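Local structure of alpha-L-rhamnosidase (Klebsiella oxytoca, 4XHC) at residues 216-227 / 528-539; 137-147 / 516-524. The protein probably hydrolyses terminal alpha-L-rhamnose from rhamnosides, as a two-domain GH78 alpha-L-rhamnosidase. All coordinates share one frame; numbering follows the deposited sequence.

Interaction 1 of 2, residues 216-227 / 528-539. With RAM (alpha-L-rhamnopyranose), chain C.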
# COMPACT_ATOMS: atom_id res chain seq x y z
N LEU A 216 10.22 -19.22 -37.89
CA LEU A 216 10.06 -20.23 -36.84
C LEU A 216 11.04 -20.01 -35.69
O LEU A 216 10.72 -20.29 -34.53
CB LEU A 216 10.24 -21.64 -37.40
CG LEU A 216 9.20 -22.14 -38.40
CD1 LEU A 216 9.59 -23.53 -38.89
CD2 LEU A 216 7.80 -22.16 -37.79
N ARG A 217 12.24 -19.53 -36.01
CA ARG A 217 13.24 -19.20 -34.98
C ARG A 217 12.72 -18.12 -34.04
O ARG A 217 12.84 -18.25 -32.82
CB ARG A 217 14.56 -18.76 -35.62
CG ARG A 217 15.62 -18.31 -34.61
CD ARG A 217 16.99 -18.08 -35.24
NE ARG A 217 17.43 -19.23 -36.04
CZ ARG A 217 17.80 -20.41 -35.54
NH1 ARG A 217 17.82 -20.64 -34.23
NH2 ARG A 217 18.16 -21.39 -36.36
N ALA A 218 12.13 -17.07 -34.61
CA ALA A 218 11.56 -15.96 -33.84
C ALA A 218 10.44 -16.43 -32.91
O ALA A 218 10.35 -15.98 -31.77
CB ALA A 218 11.05 -14.88 -34.77
N ILE A 219 9.60 -17.33 -33.41
CA ILE A 219 8.51 -17.92 -32.62
C ILE A 219 9.06 -18.80 -31.50
O ILE A 219 8.58 -18.75 -30.36
CB ILE A 219 7.57 -18.75 -33.52
CG1 ILE A 219 6.76 -17.80 -34.41
CG2 ILE A 219 6.63 -19.62 -32.70
CD1 ILE A 219 6.04 -18.48 -35.56
N ASP A 220 10.06 -19.61 -31.81
CA ASP A 220 10.71 -20.44 -30.80
C ASP A 220 11.31 -19.60 -29.67
O ASP A 220 11.20 -19.97 -28.51
CB ASP A 220 11.77 -21.33 -31.44
CG ASP A 220 12.51 -22.19 -30.42
OD1 ASP A 220 11.98 -23.25 -30.01
OD2 ASP A 220 13.64 -21.80 -30.04
N ASN A 221 11.95 -18.48 -30.01
CA ASN A 221 12.53 -17.61 -28.98
C ASN A 221 11.49 -17.07 -28.02
O ASN A 221 11.69 -17.08 -26.81
CB ASN A 221 13.30 -16.44 -29.60
CG ASN A 221 14.61 -16.87 -30.21
OD1 ASN A 221 15.28 -17.79 -29.72
ND2 ASN A 221 15.00 -16.22 -31.29
N VAL A 222 10.36 -16.63 -28.55
CA VAL A 222 9.28 -16.14 -27.71
C VAL A 222 8.68 -17.26 -26.86
O VAL A 222 8.36 -17.05 -25.68
CB VAL A 222 8.20 -15.46 -28.56
CG1 VAL A 222 6.95 -15.18 -27.75
CG2 VAL A 222 8.76 -14.17 -29.16
N ALA A 223 8.55 -18.44 -27.44
CA ALA A 223 8.03 -19.61 -26.73
C ALA A 223 8.90 -19.99 -25.53
O ALA A 223 8.40 -20.19 -24.44
CB ALA A 223 7.93 -20.80 -27.67
N VAL A 224 10.20 -20.07 -25.75
CA VAL A 224 11.13 -20.46 -24.70
C VAL A 224 11.08 -19.49 -23.53
O VAL A 224 11.09 -19.92 -22.38
CB VAL A 224 12.58 -20.60 -25.24
CG1 VAL A 224 13.58 -20.77 -24.11
CG2 VAL A 224 12.67 -21.78 -26.20
N LEU A 225 11.04 -18.18 -23.81
CA LEU A 225 10.96 -17.17 -22.74
C LEU A 225 9.66 -17.33 -21.95
O LEU A 225 9.65 -17.17 -20.73
CB LEU A 225 11.05 -15.75 -23.29
CG LEU A 225 10.92 -14.60 -22.28
CD1 LEU A 225 11.94 -14.73 -21.15
CD2 LEU A 225 11.04 -13.24 -22.97
N THR A 226 8.58 -17.65 -22.67
CA THR A 226 7.29 -17.90 -22.05
C THR A 226 7.38 -19.02 -21.03
O THR A 226 6.90 -18.89 -19.91
CB THR A 226 6.22 -18.29 -23.10
OG1 THR A 226 6.22 -17.33 -24.17
CG2 THR A 226 4.85 -18.33 -22.47
N LEU A 227 7.98 -20.14 -21.42
CA LEU A 227 8.10 -21.27 -20.51
C LEU A 227 8.98 -20.90 -19.33
O LEU A 227 8.66 -21.21 -18.19
CB LEU A 227 8.66 -22.51 -21.23
CG LEU A 227 8.91 -23.73 -20.33
CD1 LEU A 227 7.62 -24.20 -19.66
CD2 LEU A 227 9.54 -24.85 -21.13
N HIS A 528 1.59 -17.17 -20.91
CA HIS A 528 0.89 -18.39 -20.50
C HIS A 528 1.53 -19.54 -21.22
O HIS A 528 1.50 -19.61 -22.45
CB HIS A 528 -0.60 -18.30 -20.85
CG HIS A 528 -1.51 -18.69 -19.72
ND1 HIS A 528 -1.67 -17.92 -18.60
CD2 HIS A 528 -2.32 -19.76 -19.56
CE1 HIS A 528 -2.53 -18.50 -17.78
NE2 HIS A 528 -2.94 -19.62 -18.35
N ALA A 529 2.08 -20.47 -20.45
CA ALA A 529 2.94 -21.51 -21.00
C ALA A 529 2.20 -22.60 -21.78
O ALA A 529 2.82 -23.37 -22.51
CB ALA A 529 3.80 -22.13 -19.90
N TRP A 530 0.88 -22.67 -21.64
CA TRP A 530 0.11 -23.58 -22.48
C TRP A 530 0.10 -23.09 -23.93
O TRP A 530 -0.37 -23.80 -24.81
CB TRP A 530 -1.31 -23.82 -21.91
CG TRP A 530 -2.36 -22.77 -22.11
CD1 TRP A 530 -2.26 -21.61 -22.82
CD2 TRP A 530 -3.71 -22.82 -21.63
NE1 TRP A 530 -3.46 -20.92 -22.79
CE2 TRP A 530 -4.37 -21.65 -22.07
CE3 TRP A 530 -4.44 -23.75 -20.88
CZ2 TRP A 530 -5.70 -21.38 -21.78
CZ3 TRP A 530 -5.75 -23.48 -20.58
CH2 TRP A 530 -6.37 -22.31 -21.03
N SER A 531 0.65 -21.90 -24.16
CA SER A 531 0.78 -21.34 -25.51
C SER A 531 2.19 -21.40 -26.10
O SER A 531 2.43 -20.82 -27.14
CB SER A 531 0.33 -19.88 -25.51
OG SER A 531 -0.96 -19.74 -24.96
N CYS A 532 3.11 -22.12 -25.46
CA CYS A 532 4.50 -22.14 -25.92
C CYS A 532 4.92 -23.45 -26.61
O CYS A 532 6.11 -23.72 -26.76
CB CYS A 532 5.45 -21.86 -24.74
SG CYS A 532 5.65 -23.23 -23.59
N THR A 533 3.95 -24.23 -27.07
CA THR A 533 4.25 -25.53 -27.66
C THR A 533 4.94 -25.49 -29.02
O THR A 533 5.57 -26.47 -29.40
CB THR A 533 2.99 -26.40 -27.77
OG1 THR A 533 1.91 -25.62 -28.27
CG2 THR A 533 2.62 -26.97 -26.42
N PRO A 534 4.82 -24.38 -29.76
CA PRO A 534 5.60 -24.33 -31.00
C PRO A 534 7.08 -24.69 -30.83
O PRO A 534 7.68 -25.27 -31.74
CB PRO A 534 5.44 -22.88 -31.43
CG PRO A 534 4.05 -22.55 -31.00
CD PRO A 534 3.84 -23.28 -29.70
N ALA A 535 7.67 -24.36 -29.69
CA ALA A 535 9.02 -24.79 -29.39
C ALA A 535 9.16 -26.32 -29.48
O ALA A 535 10.13 -26.84 -30.04
CB ALA A 535 9.45 -24.29 -28.02
N TRP A 536 8.17 -27.05 -28.94
CA TRP A 536 8.16 -28.51 -29.01
C TRP A 536 7.99 -29.01 -30.44
O TRP A 536 8.78 -29.82 -30.91
CB TRP A 536 7.07 -29.10 -28.11
CG TRP A 536 7.05 -30.61 -28.07
CD1 TRP A 536 7.97 -31.43 -27.47
CD2 TRP A 536 6.07 -31.47 -28.65
NE1 TRP A 536 7.62 -32.74 -27.65
CE2 TRP A 536 6.46 -32.80 -28.37
CE3 TRP A 536 4.90 -31.25 -29.38
CZ2 TRP A 536 5.72 -33.90 -28.79
CZ3 TRP A 536 4.17 -32.35 -29.80
CH2 TRP A 536 4.58 -33.66 -29.50
N PHE A 537 6.97 -28.51 -31.14
CA PHE A 537 6.74 -28.88 -32.53
C PHE A 537 7.98 -28.63 -33.39
O PHE A 537 8.39 -29.48 -34.19
CB PHE A 537 5.56 -28.11 -33.13
CG PHE A 537 4.22 -28.51 -32.56
CD1 PHE A 537 3.78 -29.82 -32.65
CD2 PHE A 537 3.40 -27.56 -31.97
CE1 PHE A 537 2.55 -30.19 -32.14
CE2 PHE A 537 2.16 -27.92 -31.46
CZ PHE A 537 1.73 -29.23 -31.54
N ILE A 538 8.58 -27.45 -33.22
CA ILE A 538 9.70 -27.05 -34.05
C ILE A 538 10.90 -27.96 -33.78
O ILE A 538 11.53 -28.44 -34.72
CB ILE A 538 10.03 -25.56 -33.86
CG1 ILE A 538 8.93 -24.71 -34.50
CG2 ILE A 538 11.37 -25.20 -34.49
CD1 ILE A 538 8.87 -23.29 -33.99
N ARG A 539 11.18 -28.21 -32.50
CA ARG A 539 12.34 -29.01 -32.11
C ARG A 539 12.14 -30.51 -32.31
O ARG A 539 13.00 -31.18 -32.86
CB ARG A 539 12.73 -28.72 -30.66
CG ARG A 539 13.32 -27.34 -30.46
CD ARG A 539 13.19 -26.87 -29.03
NE ARG A 539 13.59 -25.47 -28.88
CZ ARG A 539 14.74 -25.05 -28.36
NH1 ARG A 539 15.64 -25.91 -27.89
NH2 ARG A 539 14.98 -23.75 -28.29
C1 RAM C . -8.04 -20.70 -16.42
C2 RAM C . -6.62 -20.61 -16.93
C3 RAM C . -5.92 -21.95 -16.84
C4 RAM C . -6.88 -23.04 -17.28
C5 RAM C . -8.01 -23.14 -16.26
C6 RAM C . -9.32 -23.57 -16.86
O1 RAM C . -8.30 -19.58 -15.67
O2 RAM C . -6.71 -20.23 -18.30
O3 RAM C . -4.75 -21.98 -17.66
O4 RAM C . -6.22 -24.29 -17.34
O5 RAM C . -8.21 -21.86 -15.62
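D220 and R539 are carried to each other by their torsions: D220 has CG opposite its backbone N (chi1 178°), and R539 runs out extended from CG to NE. Carboxylate and guanidinium planes lie 29° apart. The grip is side-on, one nitrogen to each oxygen. R539 NE donates almost straight to D220 OD1 at 3.0 Å, and R539 NH2 reaches the syn lone pair of D220 OD2 at 2.9 Å. These two bonds and the one from NH1 to P207 O together hold the guanidinium's rotation.

Next to the pair, I538 sends CD1 against L216 CB at 4.0 Å, and I219 CG2 rests on P534 CB at 3.7 Å. Small residues bring the backbones close: A223 CB sits 3.8 Å from A535 CB, with C532 CB packed on A223 O and T226 CB. T226 lays CG2 against the carbonyl oxygen of H528 (3.6 Å). H528 NE2 donates to RAM O3 at 3.1 Å, its ND1 bonded to S525 OG, and W530 turns a ring face to the same oxygen. Helices 216-227 and 534-539 cross at -132°, 8.9 Å apart, a helix-helix contact within the six-hairpin glycosidase domain that leads into its rhamnose pocket.

Interaction 2 of 2, residues 137-147 / 516-524. With RAM (alpha-L-rhamnopyranose), chain C.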
# COMPACT_ATOMS: atom_id res chain seq x y z
N GLU A 137 -5.08 2.13 -19.15
CA GLU A 137 -6.50 2.00 -18.85
C GLU A 137 -6.65 1.91 -17.33
O GLU A 137 -5.88 1.20 -16.67
CB GLU A 137 -7.09 0.75 -19.51
CG GLU A 137 -6.69 0.52 -20.97
CD GLU A 137 -7.67 1.07 -21.98
OE1 GLU A 137 -8.40 2.04 -21.67
OE2 GLU A 137 -7.70 0.53 -23.10
N PRO A 138 -7.63 2.63 -16.77
CA PRO A 138 -7.78 2.62 -15.31
C PRO A 138 -8.36 1.30 -14.80
O PRO A 138 -9.33 0.78 -15.38
CB PRO A 138 -8.72 3.80 -15.05
CG PRO A 138 -9.56 3.88 -16.28
CD PRO A 138 -8.68 3.44 -17.42
N PHE A 139 -7.77 0.76 -13.74
CA PHE A 139 -8.25 -0.48 -13.11
C PHE A 139 -9.65 -0.34 -12.53
O PHE A 139 -10.39 -1.31 -12.44
CB PHE A 139 -7.30 -0.95 -12.01
CG PHE A 139 -5.95 -1.44 -12.50
CD1 PHE A 139 -5.70 -1.70 -13.85
CD2 PHE A 139 -4.93 -1.68 -11.60
CE1 PHE A 139 -4.46 -2.14 -14.28
CE2 PHE A 139 -3.69 -2.13 -12.03
CZ PHE A 139 -3.45 -2.36 -13.37
N SER A 140 -10.03 0.87 -12.14
CA SER A 140 -11.38 1.11 -11.62
C SER A 140 -12.51 0.78 -12.61
O SER A 140 -13.66 0.69 -12.21
CB SER A 140 -11.50 2.56 -11.13
OG SER A 140 -11.37 3.47 -12.21
N ASP A 141 -12.20 0.60 -13.90
CA ASP A 141 -13.23 0.26 -14.89
C ASP A 141 -13.37 -1.23 -15.13
O ASP A 141 -14.21 -1.66 -15.91
CB ASP A 141 -12.97 0.97 -16.23
CG ASP A 141 -13.15 2.50 -16.14
OD1 ASP A 141 -13.57 3.04 -15.08
OD2 ASP A 141 -12.83 3.16 -17.16
N TYR A 142 -12.54 -2.03 -14.47
CA TYR A 142 -12.61 -3.49 -14.61
C TYR A 142 -13.97 -4.03 -14.14
O TYR A 142 -14.38 -3.74 -13.03
CB TYR A 142 -11.49 -4.15 -13.82
CG TYR A 142 -11.68 -5.65 -13.71
CD1 TYR A 142 -11.44 -6.46 -14.80
CD2 TYR A 142 -12.12 -6.24 -12.53
CE1 TYR A 142 -11.62 -7.82 -14.73
CE2 TYR A 142 -12.30 -7.60 -12.44
CZ TYR A 142 -12.05 -8.39 -13.55
OH TYR A 142 -12.22 -9.74 -13.49
N GLN A 143 -14.66 -4.79 -15.00
CA GLN A 143 -16.01 -5.30 -14.68
C GLN A 143 -16.16 -6.80 -14.94
O GLN A 143 -17.12 -7.25 -15.59
CB GLN A 143 -17.06 -4.56 -15.54
CG GLN A 143 -16.99 -3.03 -15.57
CD GLN A 143 -17.70 -2.36 -14.40
OE1 GLN A 143 -18.92 -2.54 -14.21
NE2 GLN A 143 -16.96 -1.57 -13.63
N GLY A 144 -15.23 -7.58 -14.42
CA GLY A 144 -15.15 -9.01 -14.71
C GLY A 144 -15.50 -9.93 -13.57
O GLY A 144 -15.66 -9.48 -12.44
N TRP A 145 -15.58 -11.23 -13.85
CA TRP A 145 -15.92 -12.23 -12.84
C TRP A 145 -14.71 -12.87 -12.11
O TRP A 145 -14.90 -13.58 -11.14
CB TRP A 145 -16.85 -13.31 -13.41
CG TRP A 145 -16.29 -14.21 -14.51
CD1 TRP A 145 -16.40 -14.05 -15.86
CD2 TRP A 145 -15.58 -15.44 -14.31
NE1 TRP A 145 -15.78 -15.10 -16.51
CE2 TRP A 145 -15.27 -15.96 -15.58
CE3 TRP A 145 -15.17 -16.14 -13.17
CZ2 TRP A 145 -14.56 -17.15 -15.74
CZ3 TRP A 145 -14.47 -17.32 -13.34
CH2 TRP A 145 -14.18 -17.82 -14.61
N LEU A 146 -13.48 -12.61 -12.57
CA LEU A 146 -12.31 -12.88 -11.73
C LEU A 146 -12.12 -11.72 -10.76
O LEU A 146 -12.58 -10.60 -11.01
CB LEU A 146 -11.04 -13.04 -12.57
CG LEU A 146 -10.92 -14.31 -13.40
CD1 LEU A 146 -9.59 -14.31 -14.13
CD2 LEU A 146 -11.04 -15.55 -12.52
N SER A 147 -11.42 -11.99 -9.66
CA SER A 147 -11.15 -10.97 -8.66
C SER A 147 -10.27 -9.87 -9.21
O SER A 147 -9.25 -10.15 -9.84
CB SER A 147 -10.47 -11.57 -7.44
OG SER A 147 -10.15 -10.57 -6.48
N SER A 516 -11.97 -11.48 -24.11
CA SER A 516 -11.68 -12.05 -22.81
C SER A 516 -12.85 -12.86 -22.30
O SER A 516 -13.95 -12.33 -22.21
CB SER A 516 -11.38 -10.98 -21.78
OG SER A 516 -11.10 -11.58 -20.52
N PRO A 517 -12.61 -14.13 -21.91
CA PRO A 517 -13.66 -14.87 -21.23
C PRO A 517 -13.94 -14.34 -19.83
O PRO A 517 -14.96 -14.68 -19.26
CB PRO A 517 -13.08 -16.28 -21.12
CG PRO A 517 -11.60 -16.07 -21.03
CD PRO A 517 -11.33 -14.86 -21.90
N TYR A 518 -13.03 -13.54 -19.28
CA TYR A 518 -13.15 -13.01 -17.92
C TYR A 518 -13.85 -11.66 -17.87
O TYR A 518 -14.28 -11.23 -16.81
CB TYR A 518 -11.76 -12.93 -17.27
CG TYR A 518 -10.95 -14.20 -17.45
CD1 TYR A 518 -11.43 -15.42 -17.00
CD2 TYR A 518 -9.71 -14.18 -18.08
CE1 TYR A 518 -10.69 -16.58 -17.18
CE2 TYR A 518 -8.96 -15.34 -18.26
CZ TYR A 518 -9.45 -16.54 -17.80
OH TYR A 518 -8.69 -17.69 -17.95
N GLY A 519 -13.98 -11.00 -19.03
CA GLY A 519 -14.69 -9.72 -19.13
C GLY A 519 -13.81 -8.48 -19.14
O GLY A 519 -14.33 -7.38 -19.03
N SER A 520 -12.50 -8.65 -19.27
CA SER A 520 -11.58 -7.54 -19.53
C SER A 520 -10.24 -8.06 -19.99
O SER A 520 -9.70 -8.97 -19.39
CB SER A 520 -11.38 -6.72 -18.27
OG SER A 520 -10.41 -5.70 -18.46
N LYS A 521 -9.70 -7.46 -21.04
CA LYS A 521 -8.42 -7.92 -21.58
C LYS A 521 -7.30 -7.59 -20.60
O LYS A 521 -6.21 -8.14 -20.71
CB LYS A 521 -8.18 -7.31 -22.97
CG LYS A 521 -7.57 -5.92 -22.92
CD LYS A 521 -8.01 -4.96 -24.02
CE LYS A 521 -7.76 -3.54 -23.52
NZ LYS A 521 -7.98 -2.49 -24.54
N LEU A 522 -7.56 -6.69 -19.64
CA LEU A 522 -6.61 -6.34 -18.59
C LEU A 522 -6.24 -7.50 -17.69
O LEU A 522 -5.14 -7.54 -17.15
CB LEU A 522 -7.17 -5.26 -17.66
CG LEU A 522 -7.49 -3.88 -18.20
CD1 LEU A 522 -8.01 -3.02 -17.06
CD2 LEU A 522 -6.27 -3.26 -18.86
N ILE A 523 -7.17 -8.42 -17.47
CA ILE A 523 -6.96 -9.50 -16.54
C ILE A 523 -6.63 -10.81 -17.24
O ILE A 523 -6.38 -11.82 -16.59
CB ILE A 523 -8.16 -9.64 -15.58
CG1 ILE A 523 -7.71 -10.18 -14.23
CG2 ILE A 523 -9.26 -10.50 -16.17
CD1 ILE A 523 -8.65 -9.85 -13.11
N ASN A 524 -6.59 -10.81 -18.57
CA ASN A 524 -6.00 -11.94 -19.29
C ASN A 524 -4.51 -12.00 -18.94
O ASN A 524 -3.90 -11.00 -18.58
CB ASN A 524 -6.16 -11.81 -20.81
CG ASN A 524 -7.61 -11.92 -21.28
OD1 ASN A 524 -8.51 -12.25 -20.50
ND2 ASN A 524 -7.84 -11.63 -22.56
C1 RAM C . -8.04 -20.70 -16.42
C2 RAM C . -6.62 -20.61 -16.93
C3 RAM C . -5.92 -21.95 -16.84
C4 RAM C . -6.88 -23.04 -17.28
C5 RAM C . -8.01 -23.14 -16.26
C6 RAM C . -9.32 -23.57 -16.86
O1 RAM C . -8.30 -19.58 -15.67
O2 RAM C . -6.71 -20.23 -18.30
O3 RAM C . -4.75 -21.98 -17.66
O4 RAM C . -6.22 -24.29 -17.34
O5 RAM C . -8.21 -21.86 -15.62
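P517 and Y518 meet W145 where a loop of the six-hairpin catalytic domain, 516-524, packs on the 137-147 loop of the N-terminal beta domain, an interdomain loop contact. Just before them S516 makes an ST turn, its OG accepting from the N of Y518 and donating to N524 OD1, which ties the two ends of the loop together. The carbonyl oxygen of P517 takes the indole N-H of W145, NE1 to O 2.9 Å, with the donor tilted 20° from the carbonyl plane; W145 CG stands between its own backbone N and carbonyl carbon (chi1 65°), which swings the indole over to this loop. Y518 meets both W145 and L146. Its O receives W145 N at 3.2 Å, in the carbonyl plane, and its ring edge faces the W145 six-membered ring, offset edge-to-face, planes at 63°. L146 CD1 lies over one face of the Y518 ring, 3.7 Å from the centroid, a CH-pi contact, while P517 CG covers the opposite face. The Y518 hydroxyl accepts from RAM O1 and is also hydrogen-bonded to E506 OE2.

G519 passes close to G144, and S520 then sets CB at the edge of the Y142 ring. S520 also begins a type I turn that ends at I523. K521 makes a long, weak salt bridge with E137, whose OE2 also has a weak bond to W73. L522 spreads its methyls, CD1 near the F139 ring and CD2 near E137 CB. I523 pushes CD1 to 3.6 Å from Y142 OH, the hydroxyl that donates to L146 O at 2.6 Å.

Overall arrangement
The second segments of the two contacts follow each other in the chain, three residues apart, and both reach the rhamnose; the centres of the contacts are about 27 Å apart, and their segments share no other touch. Interaction 1 lies about 12 Å from the centre of the chain, inside the catalytic domain; interaction 2, its centre about 18 Å from that of the chain, joins that domain to the N-terminal one. Each supplies part of the pocket, H528 and W530 from the first and Y518 from the second. E506 links the two sets, bonding both the sugar and the Y518 hydroxyl, while its backbone carbonyl accepts from W530. D249, Y304 and W361 add further bonds to the sugar.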